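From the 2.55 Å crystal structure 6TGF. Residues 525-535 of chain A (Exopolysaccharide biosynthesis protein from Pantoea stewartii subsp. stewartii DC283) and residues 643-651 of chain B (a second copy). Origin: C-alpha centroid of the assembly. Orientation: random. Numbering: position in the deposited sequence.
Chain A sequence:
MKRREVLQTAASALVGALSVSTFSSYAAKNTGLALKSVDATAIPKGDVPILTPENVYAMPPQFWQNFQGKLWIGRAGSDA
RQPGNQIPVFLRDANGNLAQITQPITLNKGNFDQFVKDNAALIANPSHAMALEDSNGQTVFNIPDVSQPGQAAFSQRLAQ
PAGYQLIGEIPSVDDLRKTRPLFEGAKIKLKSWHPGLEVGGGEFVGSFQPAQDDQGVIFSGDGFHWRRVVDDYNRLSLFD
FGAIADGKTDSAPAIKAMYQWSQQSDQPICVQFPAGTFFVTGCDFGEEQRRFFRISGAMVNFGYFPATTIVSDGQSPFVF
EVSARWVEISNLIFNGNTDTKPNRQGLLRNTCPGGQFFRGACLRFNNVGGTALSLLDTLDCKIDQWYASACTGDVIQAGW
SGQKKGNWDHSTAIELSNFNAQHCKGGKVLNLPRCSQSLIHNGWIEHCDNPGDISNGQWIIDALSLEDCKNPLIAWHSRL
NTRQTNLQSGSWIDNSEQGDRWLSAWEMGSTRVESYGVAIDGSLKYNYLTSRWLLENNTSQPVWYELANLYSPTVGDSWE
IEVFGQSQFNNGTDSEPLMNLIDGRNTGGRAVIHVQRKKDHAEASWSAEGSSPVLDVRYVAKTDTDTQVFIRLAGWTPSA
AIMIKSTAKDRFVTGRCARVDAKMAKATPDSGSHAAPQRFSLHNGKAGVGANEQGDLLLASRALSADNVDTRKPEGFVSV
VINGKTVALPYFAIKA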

# COMPACT_ATOMS: atom_id res chain seq x y z
N LYS A 525 -16.41 -7.03 -24.09
CA LYS A 525 -15.82 -7.35 -25.42
C LYS A 525 -14.56 -8.20 -25.20
O LYS A 525 -13.85 -7.97 -24.20
CB LYS A 525 -15.51 -6.07 -26.20
CG LYS A 525 -14.40 -5.20 -25.62
CD LYS A 525 -14.08 -3.99 -26.46
CE LYS A 525 -14.86 -2.75 -26.07
NZ LYS A 525 -14.17 -1.51 -26.50
N TYR A 526 -14.31 -9.16 -26.09
CA TYR A 526 -13.12 -10.06 -26.05
C TYR A 526 -12.69 -10.42 -27.47
O TYR A 526 -13.51 -10.27 -28.41
CB TYR A 526 -13.42 -11.30 -25.20
CG TYR A 526 -14.74 -11.95 -25.49
CD1 TYR A 526 -14.96 -12.64 -26.67
CD2 TYR A 526 -15.79 -11.89 -24.58
CE1 TYR A 526 -16.18 -13.24 -26.95
CE2 TYR A 526 -17.01 -12.48 -24.84
CZ TYR A 526 -17.21 -13.16 -26.03
OH TYR A 526 -18.41 -13.76 -26.29
N ASN A 527 -11.44 -10.87 -27.62
CA ASN A 527 -10.89 -11.42 -28.89
C ASN A 527 -11.74 -12.63 -29.30
O ASN A 527 -12.26 -12.62 -30.43
CB ASN A 527 -9.42 -11.81 -28.77
CG ASN A 527 -8.47 -10.62 -28.84
OD1 ASN A 527 -8.85 -9.50 -28.50
ND2 ASN A 527 -7.25 -10.86 -29.28
N TYR A 528 -11.88 -13.61 -28.40
CA TYR A 528 -12.67 -14.85 -28.61
C TYR A 528 -13.15 -15.43 -27.27
O TYR A 528 -12.49 -15.21 -26.24
CB TYR A 528 -11.86 -15.89 -29.39
CG TYR A 528 -10.54 -16.28 -28.77
CD1 TYR A 528 -9.39 -15.55 -29.03
CD2 TYR A 528 -10.43 -17.39 -27.96
CE1 TYR A 528 -8.17 -15.91 -28.49
CE2 TYR A 528 -9.21 -17.77 -27.40
CZ TYR A 528 -8.08 -17.03 -27.67
OH TYR A 528 -6.88 -17.39 -27.13
N LEU A 529 -14.28 -16.14 -27.32
CA LEU A 529 -14.89 -16.90 -26.20
C LEU A 529 -14.47 -18.37 -26.32
O LEU A 529 -14.81 -18.98 -27.35
CB LEU A 529 -16.41 -16.74 -26.26
CG LEU A 529 -17.23 -17.24 -25.07
CD1 LEU A 529 -17.51 -18.72 -25.17
CD2 LEU A 529 -16.57 -16.92 -23.74
N THR A 530 -13.76 -18.90 -25.33
CA THR A 530 -13.32 -20.32 -25.25
C THR A 530 -14.04 -20.99 -24.07
O THR A 530 -14.97 -20.38 -23.52
CB THR A 530 -11.79 -20.42 -25.17
OG1 THR A 530 -11.42 -21.78 -25.40
CG2 THR A 530 -11.22 -19.97 -23.84
N SER A 531 -13.62 -22.21 -23.72
CA SER A 531 -14.12 -22.97 -22.55
C SER A 531 -12.95 -23.40 -21.66
O SER A 531 -11.84 -23.59 -22.19
CB SER A 531 -14.94 -24.16 -22.97
OG SER A 531 -15.33 -24.93 -21.84
N ARG A 532 -13.22 -23.54 -20.36
CA ARG A 532 -12.30 -24.15 -19.35
C ARG A 532 -12.19 -25.65 -19.63
O ARG A 532 -11.20 -26.26 -19.17
CB ARG A 532 -12.83 -23.89 -17.94
CG ARG A 532 -11.95 -24.45 -16.83
CD ARG A 532 -11.98 -23.60 -15.58
NE ARG A 532 -13.23 -23.74 -14.84
CZ ARG A 532 -13.36 -24.25 -13.61
NH1 ARG A 532 -12.31 -24.69 -12.95
NH2 ARG A 532 -14.55 -24.31 -13.05
N TRP A 533 -13.16 -26.22 -20.34
CA TRP A 533 -13.28 -27.68 -20.61
C TRP A 533 -13.25 -27.94 -22.12
O TRP A 533 -14.25 -27.64 -22.80
CB TRP A 533 -14.57 -28.21 -19.96
CG TRP A 533 -14.75 -27.78 -18.54
CD1 TRP A 533 -14.00 -28.16 -17.46
CD2 TRP A 533 -15.76 -26.89 -18.03
NE1 TRP A 533 -14.47 -27.56 -16.32
CE2 TRP A 533 -15.55 -26.78 -16.64
CE3 TRP A 533 -16.81 -26.17 -18.61
CZ2 TRP A 533 -16.35 -25.98 -15.82
CZ3 TRP A 533 -17.61 -25.39 -17.80
CH2 TRP A 533 -17.38 -25.30 -16.43
N LEU A 534 -12.12 -28.47 -22.62
CA LEU A 534 -11.94 -28.94 -24.02
C LEU A 534 -11.92 -30.47 -24.02
O LEU A 534 -10.98 -31.04 -23.43
CB LEU A 534 -10.64 -28.36 -24.58
CG LEU A 534 -10.55 -26.84 -24.63
CD1 LEU A 534 -9.14 -26.40 -24.99
CD2 LEU A 534 -11.55 -26.26 -25.61
N LEU A 535 -12.91 -31.10 -24.66
CA LEU A 535 -13.00 -32.58 -24.79
C LEU A 535 -12.41 -33.00 -26.13
O LEU A 535 -12.53 -32.23 -27.11
CB LEU A 535 -14.46 -33.02 -24.66
CG LEU A 535 -15.09 -32.83 -23.28
CD1 LEU A 535 -16.56 -33.23 -23.30
CD2 LEU A 535 -14.34 -33.62 -22.21
N MET B 643 -17.48 -11.00 -33.43
CA MET B 643 -17.50 -11.77 -32.16
C MET B 643 -17.18 -13.23 -32.48
O MET B 643 -17.75 -13.76 -33.45
CB MET B 643 -18.86 -11.64 -31.47
CG MET B 643 -19.21 -10.19 -31.15
SD MET B 643 -20.82 -9.94 -30.37
CE MET B 643 -21.89 -10.76 -31.55
N ILE B 644 -16.27 -13.84 -31.70
CA ILE B 644 -15.58 -15.11 -32.07
C ILE B 644 -15.74 -16.14 -30.94
O ILE B 644 -15.67 -15.74 -29.76
CB ILE B 644 -14.10 -14.84 -32.40
CG1 ILE B 644 -13.95 -13.74 -33.46
CG2 ILE B 644 -13.40 -16.13 -32.82
CD1 ILE B 644 -12.53 -13.35 -33.77
N LYS B 645 -15.97 -17.40 -31.31
CA LYS B 645 -15.87 -18.60 -30.43
C LYS B 645 -14.76 -19.50 -30.98
O LYS B 645 -14.55 -19.48 -32.21
CB LYS B 645 -17.21 -19.34 -30.37
CG LYS B 645 -18.34 -18.58 -29.69
CD LYS B 645 -19.70 -19.18 -29.94
CE LYS B 645 -20.81 -18.44 -29.21
NZ LYS B 645 -22.02 -19.27 -29.08
N SER B 646 -14.07 -20.25 -30.11
CA SER B 646 -12.89 -21.07 -30.48
C SER B 646 -12.76 -22.28 -29.55
O SER B 646 -13.06 -22.15 -28.34
CB SER B 646 -11.64 -20.24 -30.46
OG SER B 646 -10.55 -20.96 -31.01
N THR B 647 -12.31 -23.42 -30.10
CA THR B 647 -11.93 -24.66 -29.37
C THR B 647 -10.42 -24.65 -29.10
O THR B 647 -9.95 -25.55 -28.37
CB THR B 647 -12.31 -25.91 -30.16
OG1 THR B 647 -11.43 -26.03 -31.28
CG2 THR B 647 -13.74 -25.89 -30.65
N ALA B 648 -9.69 -23.70 -29.68
CA ALA B 648 -8.21 -23.58 -29.61
C ALA B 648 -7.78 -23.28 -28.17
O ALA B 648 -8.53 -22.60 -27.44
CB ALA B 648 -7.74 -22.50 -30.56
N LYS B 649 -6.61 -23.79 -27.78
CA LYS B 649 -6.02 -23.64 -26.42
C LYS B 649 -5.51 -22.20 -26.27
O LYS B 649 -4.76 -21.75 -27.16
CB LYS B 649 -4.90 -24.66 -26.21
CG LYS B 649 -5.34 -26.12 -26.34
CD LYS B 649 -4.27 -27.04 -26.89
CE LYS B 649 -3.44 -27.72 -25.83
NZ LYS B 649 -2.53 -28.73 -26.41
N ASP B 650 -5.92 -21.52 -25.19
CA ASP B 650 -5.55 -20.11 -24.90
C ASP B 650 -4.26 -20.08 -24.08
O ASP B 650 -3.68 -21.17 -23.86
CB ASP B 650 -6.72 -19.37 -24.23
CG ASP B 650 -7.02 -19.81 -22.81
OD1 ASP B 650 -6.45 -20.83 -22.38
OD2 ASP B 650 -7.84 -19.14 -22.15
N ARG B 651 -3.82 -18.89 -23.66
CA ARG B 651 -2.49 -18.65 -23.03
C ARG B 651 -2.43 -19.29 -21.63
O ARG B 651 -1.31 -19.59 -21.18
CB ARG B 651 -2.19 -17.15 -22.97
CG ARG B 651 -0.80 -16.80 -22.46
CD ARG B 651 0.31 -17.42 -23.30
NE ARG B 651 1.63 -17.20 -22.72
CZ ARG B 651 2.23 -18.00 -21.85
NH1 ARG B 651 1.64 -19.11 -21.43
NH2 ARG B 651 3.43 -17.69 -21.39
O HOH W 1 -8.98 -22.48 -24.28

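The contact is built around one short piece of backbone pairing. L529(A) bridges K645(B), and the register runs the same way in both chains: Y528(A) lies nearest I644(B), L529(A) nearest K645(B) and T530(A) nearest S646(B), so the two segments are parallel. In a parallel bridge one residue spends both its polar backbone atoms on the neighbours of its partner, and L529(A) does exactly this. Its N donates to the O of I644(B) at 2.8 Å, nearly straight at 165°, and its O accepts from the N of S646(B) at 3.1 Å, more bent at 145°. K645(B), between those two partners, leaves its own N and O out of the exchange.

Each acceptor in the bridge also receives a CA-H contact. The O of I644(B) lies 3.3 Å from the CA of Y528(A), and the O of L529(A) lies 3.3 Å from the CA of K645(B). Each carbonyl thus meets an amide hydrogen and a CA hydrogen from adjacent positions on the other chain, a common economy where strands run close.

Between these two stretches the pairing is a single bridge. Before it, chain A turns a corner at N527(A), whose CB points away from chain B; its O is the closest atom, 3.4 Å from the CD1 of I644(B). Beyond it, the CA atoms of T530(A) and S646(B) are already 5.3 Å apart, and side chains and a water take over.

T530(A) is the polar contact of that second region. Its OG1 lies 3.4 Å from the O of S646(B), at best a weak hydrogen bond, and its closer partner is water 1, at 2.8 Å from OG1. That water donates to the O of A648(B) at 3.2 Å and accepts a weak bond from the N of D650(B) at 3.3 Å. One solvent molecule therefore serves both a carbonyl and an amide of the chain B loop while tying them to the threonine hydroxyl.

Two serines satisfy amides of their own chains where the backbone leaves regular pairing. The OG of S646(B) accepts from the N of A648(B) at 3.2 Å, and the OG of S531(A) accepts from the N of W533(A) at 2.9 Å. The carboxylate oxygen OD2 of D650(B) and the ammonium NZ of K645(B) find their partners elsewhere in the structure.

Van der Waals contacts, some of them against carbonyl oxygens, fill in around this bonding. The CB of Y528(A) makes an apolar contact with the CG2 of I644(B) at 3.8 Å, and its ring extends along chain B, with CD2 4.0 Å from the CB of S646(B). The OH of Y528(A) lies 3.5 Å from the CB of D650(B), at the ring edge, a contact that gives the hydroxyl no hydrogen-bond partner. Y526(A) also presents an edge, its CE1 3.8 Å from the O of I644(B). Farther along, the CA-to-CB bond of L534(A) points toward chain B, and the side chain places CD2 3.3 Å from the O of T647(B) and CD1 4.0 Å from the CG of K649(B), the aliphatic part of a lysine whose CB points away.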